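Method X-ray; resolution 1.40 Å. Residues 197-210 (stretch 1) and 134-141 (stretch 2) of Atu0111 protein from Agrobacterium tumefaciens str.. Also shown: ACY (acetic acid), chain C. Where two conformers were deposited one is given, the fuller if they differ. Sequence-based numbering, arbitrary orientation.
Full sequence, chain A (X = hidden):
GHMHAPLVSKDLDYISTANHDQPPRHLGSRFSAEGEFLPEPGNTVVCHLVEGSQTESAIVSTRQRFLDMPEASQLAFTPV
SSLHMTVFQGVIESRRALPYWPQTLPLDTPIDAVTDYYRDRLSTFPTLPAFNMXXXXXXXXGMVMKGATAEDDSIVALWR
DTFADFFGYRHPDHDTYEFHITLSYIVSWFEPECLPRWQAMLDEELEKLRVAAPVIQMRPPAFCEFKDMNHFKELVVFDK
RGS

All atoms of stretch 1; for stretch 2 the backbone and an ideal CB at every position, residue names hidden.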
# COMPACT_ATOMS: atom_id res chain seq x y z
N ARG A 197 19.68 11.00 -10.63
CA ARG A 197 18.58 11.57 -11.39
C ARG A 197 17.22 11.27 -10.72
O ARG A 197 16.39 12.17 -10.57
CB ARG A 197 18.62 11.05 -12.84
CG ARG A 197 17.32 11.25 -13.60
CD ARG A 197 17.39 11.04 -15.12
NE ARG A 197 18.13 9.85 -15.48
CZ ARG A 197 17.61 8.63 -15.54
NH1 ARG A 197 16.32 8.42 -15.26
NH2 ARG A 197 18.38 7.60 -15.86
N TRP A 198 17.00 10.02 -10.33
CA TRP A 198 15.77 9.70 -9.60
C TRP A 198 15.66 10.54 -8.33
O TRP A 198 14.59 11.04 -8.02
CB TRP A 198 15.69 8.21 -9.28
CG TRP A 198 15.05 7.45 -10.40
CD1 TRP A 198 15.66 6.98 -11.53
CD2 TRP A 198 13.67 7.07 -10.50
NE1 TRP A 198 14.74 6.34 -12.34
CE2 TRP A 198 13.51 6.39 -11.74
CE3 TRP A 198 12.55 7.27 -9.69
CZ2 TRP A 198 12.28 5.86 -12.14
CZ3 TRP A 198 11.32 6.74 -10.11
CH2 TRP A 198 11.19 6.06 -11.33
N GLN A 199 16.75 10.68 -7.58
CA GLN A 199 16.66 11.47 -6.35
C GLN A 199 16.25 12.91 -6.64
O GLN A 199 15.42 13.50 -5.93
CB GLN A 199 17.95 11.47 -5.56
CG GLN A 199 17.74 12.11 -4.17
CD GLN A 199 16.72 11.36 -3.33
OE1 GLN A 199 15.67 11.90 -2.91
NE2 GLN A 199 17.01 10.10 -3.10
N ALA A 200 16.83 13.49 -7.68
CA ALA A 200 16.50 14.87 -7.99
C ALA A 200 15.02 14.99 -8.36
O ALA A 200 14.33 15.92 -7.91
CB ALA A 200 17.39 15.36 -9.12
N MSE A 201 14.51 14.05 -9.16
CA MSE A 201 13.11 14.07 -9.54
C MSE A 201 12.21 13.82 -8.33
O MSE A 201 11.19 14.49 -8.17
CB MSE A 201 12.82 13.07 -10.66
CG MSE A 201 11.35 13.01 -11.08
SE MSE A 201 10.22 11.82 -10.00
CE MSE A 201 10.87 10.12 -10.72
N LEU A 202 12.58 12.86 -7.47
CA LEU A 202 11.73 12.54 -6.31
C LEU A 202 11.63 13.76 -5.38
O LEU A 202 10.57 14.06 -4.85
CB LEU A 202 12.28 11.33 -5.55
CG LEU A 202 12.17 10.02 -6.34
CD1 LEU A 202 13.08 8.95 -5.75
CD2 LEU A 202 10.73 9.53 -6.39
N ASP A 203 12.74 14.48 -5.24
CA ASP A 203 12.76 15.67 -4.39
C ASP A 203 11.82 16.72 -4.96
O ASP A 203 10.98 17.29 -4.24
CB ASP A 203 14.18 16.25 -4.32
CG ASP A 203 15.12 15.43 -3.46
OD1 ASP A 203 14.65 14.53 -2.72
OD2 ASP A 203 16.35 15.68 -3.54
N GLU A 204 11.93 16.96 -6.26
CA GLU A 204 11.13 18.00 -6.91
C GLU A 204 9.64 17.61 -6.85
O GLU A 204 8.79 18.45 -6.53
CB GLU A 204 11.61 18.19 -8.36
CG GLU A 204 10.89 19.28 -9.15
CD GLU A 204 11.55 19.54 -10.48
OE1 GLU A 204 12.58 20.25 -10.49
OE2 GLU A 204 11.01 19.08 -11.52
N GLU A 205 9.33 16.35 -7.14
CA GLU A 205 7.94 15.90 -7.17
C GLU A 205 7.29 15.82 -5.80
O GLU A 205 6.10 16.06 -5.67
CB GLU A 205 7.76 14.57 -7.91
CG GLU A 205 8.14 14.65 -9.40
CD GLU A 205 7.34 15.68 -10.20
OE1 GLU A 205 6.10 15.75 -10.03
OE2 GLU A 205 7.97 16.39 -11.02
N LEU A 206 8.09 15.49 -4.78
CA LEU A 206 7.58 15.48 -3.41
C LEU A 206 7.09 16.87 -3.01
O LEU A 206 5.99 17.01 -2.47
CB LEU A 206 8.62 14.98 -2.41
CG LEU A 206 8.21 15.11 -0.93
CD1 LEU A 206 6.96 14.29 -0.58
CD2 LEU A 206 9.39 14.74 -0.02
N GLU A 207 7.90 17.89 -3.29
CA GLU A 207 7.49 19.24 -2.89
C GLU A 207 6.28 19.72 -3.70
O GLU A 207 5.40 20.39 -3.15
CB GLU A 207 8.66 20.23 -2.88
CG GLU A 207 9.41 20.45 -4.19
CD GLU A 207 10.26 21.73 -4.19
OE1 GLU A 207 10.26 22.47 -3.17
OE2 GLU A 207 10.94 22.00 -5.21
N LYS A 208 6.21 19.35 -4.98
CA LYS A 208 5.07 19.69 -5.83
C LYS A 208 3.80 19.00 -5.33
O LYS A 208 2.73 19.61 -5.26
CB LYS A 208 5.36 19.34 -7.29
CG LYS A 208 4.24 19.65 -8.28
CD LYS A 208 4.60 19.22 -9.69
CE LYS A 208 3.46 19.50 -10.64
NZ LYS A 208 3.77 19.16 -12.04
N LEU A 209 3.93 17.73 -4.95
CA LEU A 209 2.79 16.96 -4.46
C LEU A 209 2.28 17.49 -3.11
O LEU A 209 1.06 17.59 -2.91
CB LEU A 209 3.18 15.48 -4.34
CG LEU A 209 2.11 14.53 -3.85
CD1 LEU A 209 0.89 14.53 -4.75
CD2 LEU A 209 2.69 13.14 -3.77
N ARG A 210 3.20 17.82 -2.20
CA ARG A 210 2.83 18.37 -0.89
C ARG A 210 2.05 19.68 -1.00
O ARG A 210 1.14 19.95 -0.21
CB ARG A 210 4.06 18.56 -0.01
CG ARG A 210 4.62 17.25 0.56
CD ARG A 210 5.87 17.53 1.38
NE ARG A 210 5.52 18.16 2.65
CZ ARG A 210 6.21 19.12 3.25
NH1 ARG A 210 7.33 19.59 2.70
NH2 ARG A 210 5.79 19.60 4.41
N UNK A 134 -0.96 12.86 5.45
CA UNK A 134 -0.19 13.71 4.54
C UNK A 134 1.00 12.92 4.01
O UNK A 134 1.47 11.97 4.67
CB UNK A 134 0.28 14.99 5.24
N UNK A 135 1.49 13.30 2.84
CA UNK A 135 2.66 12.66 2.24
C UNK A 135 3.96 13.26 2.76
O UNK A 135 4.14 14.49 2.75
CB UNK A 135 2.61 12.78 0.72
N UNK A 136 4.87 12.40 3.22
CA UNK A 136 6.12 12.85 3.82
C UNK A 136 7.35 12.44 3.02
O UNK A 136 8.43 12.98 3.24
CB UNK A 136 6.23 12.30 5.24
N UNK A 137 7.20 11.50 2.08
CA UNK A 137 8.35 11.06 1.29
C UNK A 137 7.88 10.44 0.00
O UNK A 137 6.73 10.02 -0.09
CB UNK A 137 9.21 10.07 2.07
N UNK A 138 8.79 10.35 -0.97
CA UNK A 138 8.53 9.68 -2.25
C UNK A 138 9.69 8.77 -2.57
O UNK A 138 10.85 9.11 -2.33
CB UNK A 138 8.31 10.69 -3.38
N UNK A 139 9.37 7.64 -3.18
CA UNK A 139 10.39 6.70 -3.62
C UNK A 139 9.81 6.03 -4.87
O UNK A 139 8.64 6.21 -5.18
CB UNK A 139 10.75 5.69 -2.53
N UNK A 140 10.64 5.30 -5.63
CA UNK A 140 10.08 4.72 -6.87
C UNK A 140 8.82 3.87 -6.71
O UNK A 140 7.99 3.84 -7.62
CB UNK A 140 11.15 3.86 -7.54
N UNK A 141 8.65 3.22 -5.55
CA UNK A 141 7.44 2.43 -5.34
C UNK A 141 6.21 3.25 -4.91
O UNK A 141 5.10 2.72 -4.87
CB UNK A 141 7.72 1.36 -4.28
C ACY C . 21.76 9.09 -15.74
O ACY C . 21.06 10.11 -15.89
OXT ACY C . 21.29 7.94 -15.68
CH3 ACY C . 23.26 9.21 -15.62

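The helix of residues 197-210 packs across the strand of residues 134-139, the two running at 150° to one another with axes 8.0 Å apart at closest approach. No hydrogen bond links them directly, so side-chain packing dominates the contact.

At position 134 CA-to-CB points toward the helix, but no atom of stretch 1 lies within 5.5 Å of the ideal CB. The nearby Arg 210 guanidinium would favour an acidic or neutral polar chain, and the open space also admits a long one. The deposited Arg 134 goes against the charge, its NH1 4.6 Å from Arg 210 NH2. A water bridges the two side chains: it accepts hydrogen bonds from Arg 134 NH1 (3.3 Å) and Arg 210 NE (2.8 Å) and donates one to the backbone O of position 135 (2.8 Å).

Position 135 also points toward the helix, its ideal CB 4.5 Å from Leu 209 CD2 and 4.8 Å from Leu 206 CD1. Such a greasy setting on an extended backbone suits valine, isoleucine or leucine. It is Val 135: CG1 meets Leu 209 CD2 at 4.0 Å and Arg 210 CG at 3.7 Å, while CG2 reaches Leu 206 CD1 at 4.1 Å.

Position 136 points away, leaving the choice wide; Thr 136 turns its side chain from the helix, though its backbone O lies 3.8 Å from Leu 206 CD2.

Position 137 likewise points away. Its ideal CB would lie 5.1 Å from Leu 206 CD2, with room to spare, and phi/psi of -158/161° admits many residues. The deposited Gly 137 is therefore not demanded by this contact.

Position 138 faces the helix squarely, its ideal CB 4.0 Å from Leu 202 CD2 and 4.4 Å from Leu 206 CB. Leucine, isoleucine or methionine would suit. Leu 138 has the largest covered area of the stretch. CD1 extends to the helix backbone, 3.5 Å from Leu 206 N, already paired in the helix, and touches Glu 205 CB at 3.8 Å.

Position 139 points away and tolerates a polar chain. Arg 139 contributes mainly backbone, its C 3.9 Å from Leu 202 CD2.

At position 140 CB points sideways, 3.9 Å from Trp 198 CZ3. Phi of -54° permits proline, and a compact apolar group would suit the indole. Pro 140 places CG 3.8 Å from Trp 198 CE3.

Position 141 is out of reach and unconstrained by the helix; it is Val 141.

Stretch 2 134-141: RVTGLRPV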
# COMPACT_ATOMS: atom_id res chain seq x y z
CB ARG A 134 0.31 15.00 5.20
CG ARG A 134 1.22 14.79 6.36
CD ARG A 134 1.54 16.15 6.92
NE ARG A 134 2.19 16.09 8.22
CZ ARG A 134 3.49 16.24 8.39
NH1 ARG A 134 4.27 16.43 7.33
NH2 ARG A 134 4.00 16.18 9.60
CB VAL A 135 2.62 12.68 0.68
CG1 VAL A 135 2.64 14.12 0.12
CG2 VAL A 135 3.75 11.83 0.07
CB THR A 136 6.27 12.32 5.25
OG1 THR A 136 6.16 10.90 5.22
CG2 THR A 136 5.14 12.86 6.11
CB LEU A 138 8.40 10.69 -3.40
CG LEU A 138 7.13 11.44 -3.74
CD1 LEU A 138 7.32 12.14 -5.08
CD2 LEU A 138 5.96 10.49 -3.80
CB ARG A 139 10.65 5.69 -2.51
CG ARG A 139 9.37 5.01 -2.08
CD ARG A 139 9.50 4.25 -0.80
NE ARG A 139 8.18 3.79 -0.38
CZ ARG A 139 7.91 3.21 0.78
NH1 ARG A 139 8.88 3.02 1.67
NH2 ARG A 139 6.67 2.82 1.06
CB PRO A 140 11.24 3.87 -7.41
CG PRO A 140 12.44 4.62 -6.93
CD PRO A 140 12.08 5.02 -5.51
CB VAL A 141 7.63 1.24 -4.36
CG1 VAL A 141 8.59 0.22 -4.96
CG2 VAL A 141 8.12 1.69 -3.00
O HOH W 1 3.51 16.84 4.16
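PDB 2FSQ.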